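Local coordinates for protein triggering receptor expressed on myeloid cells 1 (Mus musculus, PDB 1U9K) that amplifies inflammatory responses as a cell-surface activating receptor that multimerizes on ligand binding and signals through the adapter DAP12, at residues A34-P39 / P44-V49; T66-P71 / Q77-D82; L90-I95 / P102-H107; M62-L67 / V85-L90. One frame throughout, in Å; residues are numbered along the deposited sequence.

Contact 1: A34-P39 / P44-V49; sequences AWQRLP and PLTLVV
Trp-35 and Arg-37 make backbone hydrogen bonds with the strand 45-49. Trp-35 N donates to Val-48 O (3.1 Å) and Trp-35 O receives Leu-47 N (2.9 Å). Leu-47 is the extra residue of a beta bulge where the register slips between Trp-35 and Gln-36. Beyond it Arg-37 and Leu-45 exchange bonds both ways, Arg-37 N to Leu-45 O being 2.8 Å. Among side chains, Gln-36 NE2 donates an almost straight bond (165°) to Thr-46 OG1 at 3.0 Å, close to the amide plane. Gln-36 OE1 accepts from Arg-92 NE on the adjoining strand 89-96, so bonds at both ends of the amide hold its rotation. A leucine in place of Gln-36 would probably leave Thr-46 OG1 and Arg-92 NE each without this mate. The hairpin is C-C' of the immunoglobulin V-set fold, and Trp-35 is the family's core tryptophan. With its CG anti to the backbone N (chi1 -178°), its indole reaches Val-78 and Met-80 of the facing sheet. The apolar contacts fall on both faces: Trp-35 CD1 meets Leu-47 CD1 obliquely (3.7 Å), Trp-35 CB rests on Val-48 CG1 (3.7 Å), and on the other face Ala-34 CB touches Val-49 CG1 (3.8 Å).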
# COMPACT_ATOMS: atom_id res chain seq x y z
N ALA A 34 5.71 -1.41 -0.97
CA ALA A 34 4.68 -2.32 -1.37
C ALA A 34 3.39 -2.06 -0.63
O ALA A 34 3.36 -1.54 0.50
CB ALA A 34 5.09 -3.72 -1.17
N TRP A 35 2.31 -2.47 -1.27
CA TRP A 35 0.99 -2.58 -0.67
C TRP A 35 0.67 -4.06 -0.46
O TRP A 35 0.84 -4.83 -1.37
CB TRP A 35 -0.03 -1.99 -1.62
CG TRP A 35 -1.50 -1.95 -1.16
CD1 TRP A 35 -2.54 -2.48 -1.85
CD2 TRP A 35 -2.07 -1.23 -0.06
NE1 TRP A 35 -3.72 -2.18 -1.24
CE2 TRP A 35 -3.47 -1.38 -0.15
CE3 TRP A 35 -1.55 -0.43 0.97
CZ2 TRP A 35 -4.33 -0.82 0.76
CZ3 TRP A 35 -2.41 0.14 1.88
CH2 TRP A 35 -3.79 -0.06 1.77
N GLN A 36 0.23 -4.41 0.74
CA GLN A 36 -0.03 -5.78 1.14
C GLN A 36 -1.42 -5.94 1.71
O GLN A 36 -1.97 -5.02 2.31
CB GLN A 36 0.95 -6.27 2.21
CG GLN A 36 2.44 -6.23 1.71
CD GLN A 36 3.37 -6.94 2.69
OE1 GLN A 36 3.29 -6.66 3.88
NE2 GLN A 36 4.21 -7.85 2.21
N ARG A 37 -2.02 -7.09 1.49
CA ARG A 37 -3.20 -7.48 2.20
C ARG A 37 -2.77 -8.49 3.28
O ARG A 37 -1.80 -9.24 3.11
CB ARG A 37 -4.21 -8.06 1.26
CG ARG A 37 -5.53 -8.40 1.82
CD ARG A 37 -6.51 -8.77 0.73
NE ARG A 37 -7.85 -8.91 1.26
CZ ARG A 37 -8.92 -9.21 0.52
NH1 ARG A 37 -8.82 -9.39 -0.80
NH2 ARG A 37 -10.09 -9.31 1.08
N LEU A 38 -3.48 -8.46 4.39
CA LEU A 38 -3.16 -9.32 5.53
C LEU A 38 -4.32 -10.24 5.84
O LEU A 38 -5.09 -9.97 6.76
CB LEU A 38 -2.80 -8.48 6.74
CG LEU A 38 -1.66 -7.47 6.59
CD1 LEU A 38 -1.49 -6.47 7.78
CD2 LEU A 38 -0.39 -8.15 6.35
N PRO A 39 -4.45 -11.35 5.11
CA PRO A 39 -5.48 -12.33 5.46
C PRO A 39 -5.17 -12.96 6.82
O PRO A 39 -4.02 -13.21 7.18
CB PRO A 39 -5.47 -13.27 4.25
CG PRO A 39 -4.08 -13.21 3.73
CD PRO A 39 -3.56 -11.84 4.09
N PRO A 44 1.16 -12.46 4.58
CA PRO A 44 0.83 -11.25 3.83
C PRO A 44 0.87 -11.54 2.32
O PRO A 44 1.75 -12.33 1.85
CB PRO A 44 1.97 -10.30 4.17
CG PRO A 44 2.42 -10.75 5.55
CD PRO A 44 2.27 -12.21 5.52
N LEU A 45 -0.07 -10.96 1.60
CA LEU A 45 -0.11 -10.98 0.13
C LEU A 45 0.37 -9.66 -0.37
O LEU A 45 -0.22 -8.62 -0.08
CB LEU A 45 -1.52 -11.13 -0.38
CG LEU A 45 -2.24 -12.42 -0.07
CD1 LEU A 45 -3.74 -12.25 -0.47
CD2 LEU A 45 -1.59 -13.61 -0.78
N THR A 46 1.44 -9.69 -1.13
CA THR A 46 1.98 -8.51 -1.74
C THR A 46 1.25 -8.25 -3.05
O THR A 46 1.28 -9.05 -3.94
CB THR A 46 3.46 -8.74 -1.95
OG1 THR A 46 4.05 -8.86 -0.64
CG2 THR A 46 4.14 -7.51 -2.58
N LEU A 47 0.60 -7.11 -3.13
CA LEU A 47 -0.35 -6.82 -4.18
C LEU A 47 0.31 -6.01 -5.31
O LEU A 47 -0.04 -6.19 -6.41
CB LEU A 47 -1.53 -6.08 -3.60
CG LEU A 47 -2.34 -6.94 -2.65
CD1 LEU A 47 -3.37 -6.09 -2.01
CD2 LEU A 47 -2.94 -8.01 -3.43
N VAL A 48 1.22 -5.10 -4.97
CA VAL A 48 1.84 -4.21 -5.94
C VAL A 48 3.08 -3.65 -5.28
O VAL A 48 3.07 -3.41 -4.10
CB VAL A 48 0.84 -3.11 -6.43
CG1 VAL A 48 0.29 -2.28 -5.29
CG2 VAL A 48 1.48 -2.23 -7.55
N VAL A 49 4.13 -3.52 -6.06
CA VAL A 49 5.41 -3.03 -5.58
C VAL A 49 5.95 -1.94 -6.47
O VAL A 49 5.59 -1.88 -7.63
CB VAL A 49 6.46 -4.16 -5.52
CG1 VAL A 49 6.03 -5.22 -4.52
CG2 VAL A 49 6.67 -4.76 -6.90

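Contact 2: T66-P71 / Q77-D82; sequences TLKHDP and QVQMTD
Leu-67 and Val-78 lie side by side on the face turned to the core, and their methyls Leu-67 CD1 and Val-78 CG2 are only 3.2 Å apart, tighter than an ordinary carbon contact. On the other face, Lys-68 runs alongside Gln-77, with Lys-68 CD 3.8 Å from Gln-77 NE2. The lysine chain is extended as far as CE and then bends at its last torsion (chi4 81°), which swings the ammonium across to Gln-79. There Lys-68 NZ makes a weak hydrogen bond to Gln-79 OE1 (3.1 Å). The same oxygen takes a second weak bond from Gln-77 NE2, so two loose donors share it.

Behind these side chains stands a regular antiparallel ladder. Thr-66 N reaches Gln-79 O at 2.8 Å and Gln-79 N returns to Thr-66 O at 2.9 Å, while Lys-68 and Gln-77 form the next hydrogen-bonded pair, Lys-68 N lying 2.7 Å from Gln-77 O. Leu-67 and Val-78 are the non-hydrogen-bonded pair between them. Farther out, Thr-66 OG1 is hydrogen-bonded to His-61 ND1. This is the D-E hairpin of the V-set sandwich: strand 17-22 flanks it beyond strand 75-80, strand 58-62 flanks it beyond strand 65-70, and Val-78 meets Trp-35 of strand 32-37 in the opposing sheet.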
# COMPACT_ATOMS: atom_id res chain seq x y z
N THR A 66 -3.03 0.92 -7.92
CA THR A 66 -2.08 1.89 -8.40
C THR A 66 -1.26 2.33 -7.20
O THR A 66 -1.78 2.63 -6.15
CB THR A 66 -2.82 3.09 -9.02
OG1 THR A 66 -3.49 2.66 -10.20
CG2 THR A 66 -1.83 4.16 -9.51
N LEU A 67 0.06 2.34 -7.36
CA LEU A 67 0.96 2.86 -6.36
C LEU A 67 1.66 4.03 -6.93
O LEU A 67 2.32 3.93 -7.99
CB LEU A 67 1.97 1.79 -6.07
CG LEU A 67 2.68 1.64 -4.78
CD1 LEU A 67 1.70 1.65 -3.65
CD2 LEU A 67 3.43 0.26 -4.88
N LYS A 68 1.56 5.16 -6.28
CA LYS A 68 2.30 6.33 -6.72
C LYS A 68 3.41 6.50 -5.73
O LYS A 68 3.16 6.56 -4.53
CB LYS A 68 1.41 7.53 -6.77
CG LYS A 68 0.49 7.65 -7.95
CD LYS A 68 -0.35 8.94 -7.74
CE LYS A 68 -1.04 9.46 -9.04
NZ LYS A 68 -2.25 8.60 -9.16
N HIS A 69 4.62 6.47 -6.22
CA HIS A 69 5.81 6.76 -5.43
C HIS A 69 6.20 8.20 -5.64
O HIS A 69 6.73 8.58 -6.69
CB HIS A 69 6.94 5.79 -5.80
CG HIS A 69 8.28 6.11 -5.10
ND1 HIS A 69 8.48 5.94 -3.75
CD2 HIS A 69 9.45 6.58 -5.60
CE1 HIS A 69 9.72 6.29 -3.44
NE2 HIS A 69 10.33 6.68 -4.55
N ASP A 70 6.01 9.02 -4.60
CA ASP A 70 6.20 10.44 -4.67
C ASP A 70 7.24 10.90 -3.67
O ASP A 70 6.92 11.56 -2.71
CB ASP A 70 4.85 11.11 -4.44
CG ASP A 70 4.80 12.55 -4.86
OD1 ASP A 70 5.83 13.26 -5.02
OD2 ASP A 70 3.69 13.07 -4.99
N PRO A 71 8.51 10.64 -3.93
CA PRO A 71 9.55 11.00 -2.96
C PRO A 71 9.69 12.48 -2.78
O PRO A 71 10.16 12.90 -1.69
CB PRO A 71 10.86 10.34 -3.54
CG PRO A 71 10.54 10.17 -5.05
CD PRO A 71 9.07 9.99 -5.14
N GLN A 77 1.38 6.85 -2.39
CA GLN A 77 -0.11 6.82 -2.41
C GLN A 77 -0.61 5.56 -3.08
O GLN A 77 -0.19 5.22 -4.19
CB GLN A 77 -0.66 8.00 -3.18
CG GLN A 77 -2.16 8.13 -3.12
CD GLN A 77 -2.63 9.34 -3.84
OE1 GLN A 77 -2.65 10.42 -3.28
NE2 GLN A 77 -3.00 9.17 -5.09
N VAL A 78 -1.56 4.90 -2.45
CA VAL A 78 -2.15 3.70 -3.01
C VAL A 78 -3.59 3.98 -3.41
O VAL A 78 -4.28 4.69 -2.70
CB VAL A 78 -2.11 2.58 -1.97
CG1 VAL A 78 -2.76 1.33 -2.55
CG2 VAL A 78 -0.65 2.34 -1.52
N GLN A 79 -4.02 3.50 -4.57
CA GLN A 79 -5.41 3.59 -4.95
C GLN A 79 -5.85 2.21 -5.35
O GLN A 79 -5.10 1.52 -6.06
CB GLN A 79 -5.62 4.54 -6.10
CG GLN A 79 -5.50 5.99 -5.74
CD GLN A 79 -5.58 6.85 -6.97
OE1 GLN A 79 -4.57 7.41 -7.42
NE2 GLN A 79 -6.77 6.92 -7.57
N MET A 80 -7.04 1.81 -4.91
CA MET A 80 -7.71 0.58 -5.38
C MET A 80 -9.02 1.03 -5.95
O MET A 80 -9.78 1.66 -5.25
CB MET A 80 -8.01 -0.38 -4.21
CG MET A 80 -6.78 -0.89 -3.55
SD MET A 80 -7.12 -1.88 -2.07
CE MET A 80 -8.14 -3.12 -2.64
N THR A 81 -9.27 0.75 -7.21
CA THR A 81 -10.42 1.24 -7.90
C THR A 81 -11.48 0.17 -7.93
O THR A 81 -11.20 -1.00 -7.73
CB THR A 81 -10.09 1.64 -9.31
OG1 THR A 81 -9.36 0.57 -9.96
CG2 THR A 81 -9.13 2.84 -9.31
N ASP A 82 -12.70 0.61 -8.14
CA ASP A 82 -13.85 -0.27 -8.34
C ASP A 82 -13.90 -1.28 -7.20
O ASP A 82 -13.90 -2.48 -7.42
CB ASP A 82 -13.77 -0.98 -9.68
CG ASP A 82 -15.12 -1.56 -10.10
OD1 ASP A 82 -16.18 -1.05 -9.59
OD2 ASP A 82 -15.23 -2.54 -10.89

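Contact 3: L90-I95 / P102-H107; sequences LYRCVI and PVVLFH
Ile-95 gathers the apolar centre, meeting Leu-105 at about a right angle and Val-103 side by side. Its CG1 lies 3.9 Å from Leu-105 CD2, and its CD1 touches both Leu-105 methyls, while Ile-95 CB and Val-103 CB stand 3.8 Å apart. Leu-105 also turns its CB to Cys-93 CB (4.1 Å), next to the disulfide that Cys-93 makes with Cys-21 of the other sheet. On the opposite face the side chain of Val-94 packs alongside the ring of Pro-102, Val-94 CB to Pro-102 CB being 3.8 Å.

This is the F-G hairpin of the immunoglobulin V-set domain, whose connecting loop occupies the place of CDR3 in antibody variable domains; the disulfide is the one that pins the two sheets of that fold together.

Ile-95 and Val-103 form a hydrogen-bonded pair, with Ile-95 N to Val-103 O at 2.8 Å and Val-103 N to Ile-95 O at 3.0 Å. Leu-105 N still reaches Cys-93 O (2.9 Å), but it is tilted 30° from the carbonyl plane as the two strands diverge. At the polar edge, Arg-92 CG lies between the backbone N and the carbonyl carbon (chi1 54°), from where the extended chain crosses Val-104 and Pro-102. Arg-92 NH1 comes within 3.8 Å of Val-104 CG2 and its NH2 approaches Pro-102 CG, with NE held by Gln-36 through a hydrogen bond.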
# COMPACT_ATOMS: atom_id res chain seq x y z
N LEU A 90 -7.77 -6.33 5.92
CA LEU A 90 -6.73 -5.52 6.54
C LEU A 90 -5.58 -5.42 5.50
O LEU A 90 -5.19 -6.43 4.90
CB LEU A 90 -6.27 -6.16 7.84
CG LEU A 90 -5.29 -5.35 8.64
CD1 LEU A 90 -5.94 -4.11 9.11
CD2 LEU A 90 -4.77 -6.22 9.85
N TYR A 91 -5.05 -4.22 5.32
CA TYR A 91 -4.00 -3.93 4.35
C TYR A 91 -2.96 -3.05 4.99
O TYR A 91 -3.21 -2.44 6.00
CB TYR A 91 -4.55 -3.14 3.16
CG TYR A 91 -5.54 -3.85 2.32
CD1 TYR A 91 -6.91 -3.76 2.60
CD2 TYR A 91 -5.15 -4.56 1.17
CE1 TYR A 91 -7.85 -4.40 1.81
CE2 TYR A 91 -6.10 -5.23 0.38
CZ TYR A 91 -7.42 -5.16 0.71
OH TYR A 91 -8.38 -5.78 -0.05
N ARG A 92 -1.77 -3.00 4.41
CA ARG A 92 -0.80 -2.04 4.85
C ARG A 92 0.13 -1.68 3.73
O ARG A 92 0.32 -2.46 2.80
CB ARG A 92 0.03 -2.60 6.00
CG ARG A 92 0.66 -3.90 5.69
CD ARG A 92 1.43 -4.50 6.80
NE ARG A 92 2.26 -5.61 6.33
CZ ARG A 92 2.83 -6.50 7.14
NH1 ARG A 92 2.70 -6.40 8.42
NH2 ARG A 92 3.57 -7.48 6.68
N CYS A 93 0.74 -0.52 3.85
CA CYS A 93 1.90 -0.11 3.05
C CYS A 93 3.17 -0.45 3.85
O CYS A 93 3.22 -0.25 5.07
CB CYS A 93 2.00 1.42 2.91
SG CYS A 93 0.65 2.28 2.13
N VAL A 94 4.19 -0.92 3.14
CA VAL A 94 5.42 -1.33 3.76
C VAL A 94 6.64 -0.97 2.95
O VAL A 94 6.58 -0.77 1.71
CB VAL A 94 5.47 -2.83 3.97
CG1 VAL A 94 4.34 -3.31 4.88
CG2 VAL A 94 5.53 -3.58 2.60
N ILE A 95 7.75 -0.85 3.66
CA ILE A 95 9.07 -1.02 3.03
C ILE A 95 9.22 -2.52 2.82
O ILE A 95 9.14 -3.30 3.77
CB ILE A 95 10.19 -0.47 3.87
CG1 ILE A 95 9.95 0.99 4.25
CG2 ILE A 95 11.58 -0.68 3.13
CD1 ILE A 95 9.76 1.94 3.07
N PRO A 102 9.06 -6.86 6.50
CA PRO A 102 8.67 -5.54 5.98
C PRO A 102 8.63 -4.51 7.12
O PRO A 102 8.38 -4.87 8.29
CB PRO A 102 7.35 -5.83 5.28
CG PRO A 102 7.35 -7.30 5.05
CD PRO A 102 7.96 -7.91 6.28
N VAL A 103 8.92 -3.26 6.81
CA VAL A 103 8.76 -2.17 7.77
C VAL A 103 7.43 -1.55 7.46
O VAL A 103 7.20 -1.09 6.35
CB VAL A 103 9.85 -1.07 7.65
CG1 VAL A 103 9.61 0.05 8.68
CG2 VAL A 103 11.28 -1.66 7.80
N VAL A 104 6.53 -1.53 8.44
CA VAL A 104 5.20 -0.99 8.23
C VAL A 104 5.24 0.54 8.23
O VAL A 104 5.75 1.13 9.16
CB VAL A 104 4.24 -1.51 9.32
CG1 VAL A 104 2.87 -1.02 9.13
CG2 VAL A 104 4.29 -3.08 9.36
N LEU A 105 4.75 1.15 7.16
CA LEU A 105 4.55 2.59 7.07
C LEU A 105 3.14 2.96 7.60
O LEU A 105 2.21 2.14 7.60
CB LEU A 105 4.69 3.03 5.62
CG LEU A 105 6.04 2.68 4.97
CD1 LEU A 105 5.94 3.00 3.52
CD2 LEU A 105 7.17 3.42 5.65
N PHE A 106 2.96 4.19 8.02
CA PHE A 106 1.62 4.69 8.28
C PHE A 106 1.04 3.80 9.38
O PHE A 106 1.69 3.54 10.36
CB PHE A 106 0.81 4.76 6.99
CG PHE A 106 -0.41 5.63 7.08
CD1 PHE A 106 -0.33 6.90 7.62
CD2 PHE A 106 -1.64 5.16 6.63
CE1 PHE A 106 -1.46 7.70 7.70
CE2 PHE A 106 -2.77 5.95 6.72
CZ PHE A 106 -2.68 7.22 7.26
N HIS A 107 -0.20 3.30 9.17
CA HIS A 107 -0.79 2.33 10.08
C HIS A 107 -1.64 1.37 9.22
O HIS A 107 -1.96 1.69 8.06
CB HIS A 107 -1.49 3.00 11.25
CG HIS A 107 -2.40 4.12 10.89
ND1 HIS A 107 -1.95 5.38 10.56
CD2 HIS A 107 -3.75 4.19 10.83
CE1 HIS A 107 -2.98 6.15 10.27
NE2 HIS A 107 -4.08 5.46 10.44

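Contact 4: M62-L67 / V85-L90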
# COMPACT_ATOMS: atom_id res chain seq x y z
N MET A 62 -1.27 -2.35 -11.34
CA MET A 62 -1.32 -3.79 -11.24
C MET A 62 -2.77 -4.09 -10.97
O MET A 62 -3.23 -3.92 -9.84
CB MET A 62 -0.28 -4.30 -10.25
CG MET A 62 -0.38 -5.79 -9.95
SD MET A 62 0.10 -6.81 -11.34
CE MET A 62 1.87 -6.51 -11.39
N GLY A 63 -3.52 -4.42 -12.01
CA GLY A 63 -4.94 -4.71 -11.88
C GLY A 63 -5.68 -3.46 -11.41
O GLY A 63 -5.55 -2.40 -12.02
N LYS A 64 -6.43 -3.55 -10.31
CA LYS A 64 -7.13 -2.38 -9.75
C LYS A 64 -6.27 -1.55 -8.81
O LYS A 64 -6.78 -0.62 -8.14
CB LYS A 64 -8.37 -2.81 -8.97
CG LYS A 64 -8.12 -3.39 -7.61
CD LYS A 64 -9.43 -3.68 -6.81
CE LYS A 64 -10.41 -4.67 -7.52
NZ LYS A 64 -11.71 -4.77 -6.75
N PHE A 65 -5.00 -1.93 -8.68
CA PHE A 65 -4.11 -1.25 -7.74
C PHE A 65 -3.23 -0.24 -8.52
O PHE A 65 -2.79 -0.53 -9.63
CB PHE A 65 -3.21 -2.25 -7.02
CG PHE A 65 -3.96 -3.29 -6.29
CD1 PHE A 65 -4.29 -4.46 -6.90
CD2 PHE A 65 -4.32 -3.10 -4.98
CE1 PHE A 65 -5.01 -5.43 -6.24
CE2 PHE A 65 -5.03 -4.07 -4.32
CZ PHE A 65 -5.39 -5.22 -4.97
N THR A 66 -3.03 0.92 -7.92
CA THR A 66 -2.08 1.89 -8.40
C THR A 66 -1.26 2.33 -7.20
O THR A 66 -1.78 2.63 -6.15
CB THR A 66 -2.82 3.09 -9.02
OG1 THR A 66 -3.49 2.66 -10.20
CG2 THR A 66 -1.83 4.16 -9.51
N LEU A 67 0.06 2.34 -7.36
CA LEU A 67 0.96 2.86 -6.36
C LEU A 67 1.66 4.03 -6.93
O LEU A 67 2.32 3.93 -7.99
CB LEU A 67 1.97 1.79 -6.07
CG LEU A 67 2.68 1.64 -4.78
CD1 LEU A 67 1.70 1.65 -3.65
CD2 LEU A 67 3.43 0.26 -4.88
N VAL A 85 -17.16 -5.70 -2.33
CA VAL A 85 -17.35 -6.07 -0.94
C VAL A 85 -16.27 -7.09 -0.49
O VAL A 85 -15.78 -7.00 0.62
CB VAL A 85 -18.76 -6.62 -0.64
CG1 VAL A 85 -18.85 -7.09 0.84
CG2 VAL A 85 -19.85 -5.57 -0.91
N THR A 86 -15.90 -8.01 -1.37
CA THR A 86 -14.83 -8.98 -1.09
C THR A 86 -13.42 -8.41 -0.98
O THR A 86 -12.53 -9.15 -0.62
CB THR A 86 -14.77 -10.11 -2.18
OG1 THR A 86 -14.65 -9.51 -3.47
CG2 THR A 86 -16.03 -10.89 -2.25
N ASP A 87 -13.19 -7.14 -1.34
CA ASP A 87 -11.93 -6.46 -1.02
C ASP A 87 -11.78 -6.10 0.44
O ASP A 87 -10.70 -5.73 0.90
CB ASP A 87 -11.79 -5.17 -1.80
CG ASP A 87 -11.70 -5.40 -3.30
OD1 ASP A 87 -11.11 -6.44 -3.72
OD2 ASP A 87 -12.19 -4.60 -4.14
N SER A 88 -12.90 -6.15 1.17
CA SER A 88 -12.87 -5.89 2.59
C SER A 88 -11.78 -6.75 3.29
O SER A 88 -11.67 -7.94 3.06
CB SER A 88 -14.22 -6.16 3.22
OG SER A 88 -15.23 -5.32 2.68
N GLY A 89 -10.98 -6.09 4.14
CA GLY A 89 -9.87 -6.75 4.82
C GLY A 89 -8.88 -5.79 5.39
O GLY A 89 -9.11 -4.58 5.36
N LEU A 90 -7.77 -6.33 5.92
CA LEU A 90 -6.73 -5.52 6.54
C LEU A 90 -5.58 -5.42 5.50
O LEU A 90 -5.19 -6.43 4.90
CB LEU A 90 -6.27 -6.16 7.84
CG LEU A 90 -5.29 -5.35 8.64
CD1 LEU A 90 -5.94 -4.11 9.11
CD2 LEU A 90 -4.77 -6.22 9.85
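Lys-64 reaches Asp-87 by leaving the backbone with CG between the N and the carbonyl carbon (chi1 77°) and bending again at chi3 (59°). Asp-87 CG lies anti to its own carbonyl carbon (chi1 -64°), and the two side chains approach from opposite directions. Lys-64 NZ then forms a salt bridge with Asp-87 OD2 at 2.7 Å, on the syn lone pair of that oxygen. Asp-87 OD1 is 3.5 Å from the same nitrogen, so one oxygen carries the bridge.

A basic residue just before strand D, paired with the aspartate of the Asp-X-Gly-X-Tyr-X-Cys sequence, forms the classic V-set salt bridge closing one end of the sandwich. The backbones themselves stay well apart, with Lys-64 CA and Asp-87 CA 10.8 Å from each other. The aspartate sits in the tyrosine corner, its carbonyl oxygen hydrogen-bonded to Tyr-91 OH.

Each charge has a further partner: Asp-87 OD2 accepts from Gln-84 N, and Lys-64 NZ donates to Asp-82 O. A methionine in place of this lysine would probably leave the buried carboxylate of Asp-87 without its opposite charge and Asp-82 O without this donor. The lysine sits in a type II' turn, Met-62 to Phe-65, held by Phe-65 N to Met-62 O (2.9 Å), and Lys-64 CG lies over one face of the Phe-65 ring, toward its rim. Across the contact, Val-85 O accepts from both Ser-88 OG (2.7 Å) and Ser-88 N (3.1 Å), fastening the short 3-10 turn that carries Asp-87.

Overall arrangement
From the N terminus of this chain, the extracellular V-type immunoglobulin domain of the receptor, contact 1 comes first, closing the short loop between strands 32-37 and 45-49 at one edge of the five-stranded sheet. Contact 4 opens next, and its span from 62-67 to 85-90 encloses the hairpin of contact 2, the two sharing Thr-66 and Leu-67. Contact 2 stays within the four-stranded sheet, whereas contact 4 bridges from that sheet to the approach of strand 89-96. Contact 3 follows, overlapping contact 4 at Leu-90, and closes the hairpin of 89-96 with 103-113. Backbone bonds between 32-37 and 89-96 join contacts 1 and 3, and contact 2 packs against both from the facing sheet.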